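Local coordinates for beta-ketoacyl-[acyl-carrier-protein] synthase FabY (Pseudomonas aeruginosa, PDB 4CW4), which catalyses the condensation of acetyl-CoA with malonyl-ACP to form acetoacetyl-ACP, the primer that starts fatty acid synthesis, at residues A87-L99 against L165-F177. Numbering follows the deposited sequence.
Sequences ASTLVRRIEPQYL and LTVKSAGQLPTGF
Arg-92 reaches over from strand 91-93 and plugs its guanidinium into the carbonyls of Gln-172 and Leu-173 and the hydroxyl of Thr-175. From CB, a chi1 of 56° tucks Arg-92 CG in between its own N and C, 3.6 Å from Gln-172 NE2, and the chain then runs extended to NE. That NE salt-bridges Glu-95 OE2 from above the carboxylate plane. Arg-92 NH1 is shared between Leu-90 O, on a lone pair, and Gln-172 O, the latter at 2.9 Å. NH2 gives one bond to Leu-173 O, close to the guanidinium plane, and a more bent one to Thr-175 OG1. Five bonds thus fix the group, while Ser-88 O sits over the centre of one face, 3.1 Å above the plane. Thr-175 OG1 in turn donates to the syn lone pair of Glu-95 OE1 (2.6 Å), and Gln-97 NE2 reaches the anti side of the same oxygen.

The Gln-172 amide lies parallel to the Arg-92 guanidinium (planes 2° apart), over the face opposite Ser-88 O. NE2 bonds to Arg-93 O and to Ala-170 O, approaching the latter from the face opposite Arg-92 N; Gln-172 OE1 accepts from Glu-95 N at 2.9 Å. The Tyr-98 ring stands steeply to this amide, CE2 3.5 Å from Gln-172 CG, and its OH bonds to Glu-365.

Ile-94 CG1 packs on Ala-170 CB. Arg-93 and Lys-168 run side by side toward Asp-102, which pairs with both. Val-91 lies about 8 Å, side chain to side chain, from His-477, a predicted active-site residue. In the backbone, Arg-92 and Ala-170 form a hydrogen-bonded pair and Ile-94 N bonds to Lys-168 O: a short two-stranded antiparallel pairing, pinned by a buried arginine, within the thiolase-like ketosynthase fold.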
# COMPACT_ATOMS: atom_id res chain seq x y z
N ALA A 87 13.65 19.61 -25.63
CA ALA A 87 13.10 18.47 -26.34
C ALA A 87 13.26 17.16 -25.56
O ALA A 87 12.54 16.20 -25.83
CB ALA A 87 13.75 18.34 -27.73
N SER A 88 14.20 17.12 -24.62
CA SER A 88 14.54 15.91 -23.87
C SER A 88 14.12 15.98 -22.39
O SER A 88 14.64 15.24 -21.54
CB SER A 88 16.03 15.64 -23.96
OG SER A 88 16.39 15.29 -25.28
N THR A 89 13.18 16.87 -22.11
CA THR A 89 12.54 16.98 -20.82
C THR A 89 11.02 17.03 -21.03
O THR A 89 10.55 17.18 -22.16
CB THR A 89 13.00 18.24 -20.07
OG1 THR A 89 12.91 19.38 -20.93
CG2 THR A 89 14.42 18.08 -19.56
N LEU A 90 10.28 16.90 -19.94
CA LEU A 90 8.82 16.98 -19.91
C LEU A 90 8.17 15.80 -20.63
O LEU A 90 8.85 14.84 -21.03
CB LEU A 90 8.33 18.33 -20.44
CG LEU A 90 8.88 19.57 -19.71
CD1 LEU A 90 8.14 20.80 -20.18
CD2 LEU A 90 8.80 19.45 -18.19
N VAL A 91 6.85 15.84 -20.75
CA VAL A 91 6.12 14.82 -21.51
C VAL A 91 6.61 14.80 -22.96
O VAL A 91 6.77 15.84 -23.59
CB VAL A 91 4.60 15.10 -21.49
CG1 VAL A 91 3.85 14.18 -22.45
CG2 VAL A 91 4.07 14.97 -20.08
N ARG A 92 6.87 13.60 -23.48
CA ARG A 92 7.37 13.44 -24.86
C ARG A 92 7.24 11.99 -25.29
O ARG A 92 6.86 11.14 -24.47
CB ARG A 92 8.83 13.91 -24.95
CG ARG A 92 9.79 13.21 -24.00
CD ARG A 92 11.07 14.04 -23.81
NE ARG A 92 12.13 13.28 -23.15
CZ ARG A 92 12.25 13.10 -21.84
NH1 ARG A 92 11.40 13.67 -20.99
NH2 ARG A 92 13.24 12.36 -21.38
N ARG A 93 7.61 11.69 -26.53
CA ARG A 93 7.54 10.31 -27.02
C ARG A 93 8.45 9.44 -26.16
O ARG A 93 9.51 9.86 -25.72
CB ARG A 93 7.96 10.24 -28.50
CG ARG A 93 7.54 8.95 -29.22
CD ARG A 93 7.80 9.02 -30.73
NE ARG A 93 7.00 8.04 -31.49
CZ ARG A 93 7.32 6.75 -31.63
NH1 ARG A 93 8.44 6.26 -31.08
NH2 ARG A 93 6.53 5.94 -32.33
N ILE A 94 8.01 8.21 -25.92
CA ILE A 94 8.74 7.26 -25.09
C ILE A 94 10.05 6.86 -25.76
O ILE A 94 10.07 6.44 -26.92
CB ILE A 94 7.91 6.00 -24.83
CG1 ILE A 94 6.65 6.36 -24.01
CG2 ILE A 94 8.75 4.95 -24.08
CD1 ILE A 94 5.64 5.25 -23.92
N GLU A 95 11.14 6.98 -25.01
CA GLU A 95 12.50 6.81 -25.53
C GLU A 95 13.02 5.40 -25.29
O GLU A 95 12.51 4.67 -24.44
CB GLU A 95 13.41 7.90 -24.95
CG GLU A 95 12.98 9.28 -25.43
CD GLU A 95 13.76 10.43 -24.84
OE1 GLU A 95 14.76 10.18 -24.12
OE2 GLU A 95 13.37 11.58 -25.12
N PRO A 96 14.05 5.00 -26.06
CA PRO A 96 14.46 3.59 -26.06
C PRO A 96 14.97 3.04 -24.74
O PRO A 96 14.96 1.83 -24.55
CB PRO A 96 15.59 3.54 -27.09
CG PRO A 96 15.55 4.80 -27.83
CD PRO A 96 14.76 5.80 -27.07
N GLN A 97 15.42 3.91 -23.85
CA GLN A 97 15.91 3.47 -22.56
C GLN A 97 14.79 2.86 -21.69
O GLN A 97 15.07 2.22 -20.69
CB GLN A 97 16.65 4.60 -21.83
CG GLN A 97 15.81 5.84 -21.47
CD GLN A 97 15.83 6.91 -22.54
OE1 GLN A 97 16.08 6.63 -23.72
NE2 GLN A 97 15.56 8.16 -22.15
N TYR A 98 13.53 3.08 -22.08
CA TYR A 98 12.37 2.43 -21.46
C TYR A 98 11.88 1.24 -22.26
O TYR A 98 11.81 0.12 -21.75
CB TYR A 98 11.21 3.43 -21.29
CG TYR A 98 11.62 4.62 -20.48
CD1 TYR A 98 11.60 4.58 -19.10
CD2 TYR A 98 12.08 5.76 -21.09
CE1 TYR A 98 12.03 5.65 -18.34
CE2 TYR A 98 12.50 6.84 -20.35
CZ TYR A 98 12.47 6.78 -18.99
OH TYR A 98 12.91 7.89 -18.31
N LEU A 99 11.50 1.50 -23.50
CA LEU A 99 10.90 0.50 -24.38
C LEU A 99 10.72 1.12 -25.76
O LEU A 99 10.83 2.35 -25.92
CB LEU A 99 9.54 0.04 -23.86
CG LEU A 99 8.54 1.16 -23.55
CD1 LEU A 99 7.56 1.32 -24.71
CD2 LEU A 99 7.80 0.93 -22.24
N LEU A 165 2.35 -0.49 -29.17
CA LEU A 165 1.40 0.03 -28.19
C LEU A 165 0.61 1.16 -28.84
O LEU A 165 1.12 1.87 -29.70
CB LEU A 165 2.14 0.59 -26.97
CG LEU A 165 3.04 -0.36 -26.17
CD1 LEU A 165 3.82 0.40 -25.11
CD2 LEU A 165 2.21 -1.44 -25.51
N THR A 166 -0.64 1.33 -28.44
CA THR A 166 -1.42 2.45 -28.96
C THR A 166 -0.97 3.80 -28.38
O THR A 166 -1.27 4.84 -28.93
CB THR A 166 -2.91 2.29 -28.67
OG1 THR A 166 -3.09 2.26 -27.25
CG2 THR A 166 -3.44 0.99 -29.30
N VAL A 167 -0.25 3.75 -27.26
CA VAL A 167 0.26 4.92 -26.55
C VAL A 167 1.75 5.05 -26.83
O VAL A 167 2.48 4.06 -26.76
CB VAL A 167 0.02 4.74 -25.03
CG1 VAL A 167 0.76 5.77 -24.19
CG2 VAL A 167 -1.48 4.77 -24.75
N LYS A 168 2.20 6.26 -27.16
CA LYS A 168 3.60 6.46 -27.56
C LYS A 168 4.34 7.44 -26.66
O LYS A 168 5.50 7.72 -26.93
CB LYS A 168 3.71 6.99 -29.00
CG LYS A 168 2.86 6.29 -30.07
CD LYS A 168 3.30 4.88 -30.35
CE LYS A 168 2.43 4.24 -31.44
NZ LYS A 168 2.81 2.83 -31.63
N SER A 169 3.67 7.99 -25.64
CA SER A 169 4.21 9.11 -24.87
C SER A 169 4.19 8.88 -23.36
O SER A 169 3.41 8.09 -22.87
CB SER A 169 3.44 10.39 -25.21
OG SER A 169 2.05 10.14 -25.25
N ALA A 170 5.08 9.56 -22.66
CA ALA A 170 5.19 9.46 -21.20
C ALA A 170 5.98 10.62 -20.63
O ALA A 170 6.77 11.25 -21.35
CB ALA A 170 5.87 8.16 -20.81
N GLY A 171 5.78 10.89 -19.34
CA GLY A 171 6.63 11.81 -18.60
C GLY A 171 7.85 11.09 -18.08
O GLY A 171 7.76 10.26 -17.18
N GLN A 172 9.00 11.41 -18.67
CA GLN A 172 10.26 10.69 -18.47
C GLN A 172 11.31 11.59 -17.84
O GLN A 172 11.39 12.76 -18.20
CB GLN A 172 10.78 10.22 -19.84
CG GLN A 172 9.87 9.19 -20.50
CD GLN A 172 10.02 9.18 -22.00
OE1 GLN A 172 10.91 8.52 -22.55
NE2 GLN A 172 9.15 9.90 -22.69
N LEU A 173 12.11 11.05 -16.93
CA LEU A 173 13.25 11.82 -16.43
C LEU A 173 14.08 12.37 -17.59
O LEU A 173 14.11 11.78 -18.67
CB LEU A 173 14.15 10.96 -15.54
CG LEU A 173 13.54 10.44 -14.23
CD1 LEU A 173 14.59 9.83 -13.30
CD2 LEU A 173 12.78 11.53 -13.50
N PRO A 174 14.76 13.51 -17.36
CA PRO A 174 15.56 14.09 -18.45
C PRO A 174 16.51 13.08 -19.11
O PRO A 174 17.22 12.33 -18.43
CB PRO A 174 16.34 15.21 -17.75
CG PRO A 174 15.44 15.62 -16.60
CD PRO A 174 14.85 14.31 -16.13
N THR A 175 16.52 13.08 -20.44
CA THR A 175 17.28 12.07 -21.17
C THR A 175 18.75 12.17 -20.81
O THR A 175 19.36 13.25 -20.92
CB THR A 175 17.13 12.25 -22.66
OG1 THR A 175 15.74 12.29 -22.99
CG2 THR A 175 17.83 11.13 -23.44
N GLY A 176 19.32 11.05 -20.39
CA GLY A 176 20.72 11.00 -20.01
C GLY A 176 20.96 10.91 -18.52
O GLY A 176 22.02 10.47 -18.08
N PHE A 177 19.97 11.32 -17.73
CA PHE A 177 20.05 11.22 -16.29
C PHE A 177 19.64 9.81 -15.87
O PHE A 177 18.55 9.35 -16.21
CB PHE A 177 19.12 12.24 -15.65
CG PHE A 177 19.19 12.26 -14.15
CD1 PHE A 177 20.35 12.61 -13.48
CD2 PHE A 177 18.09 11.91 -13.40
CE1 PHE A 177 20.41 12.64 -12.09
CE2 PHE A 177 18.13 11.92 -12.01
CZ PHE A 177 19.28 12.28 -11.37
O HOH W 1 15.09 9.27 -19.33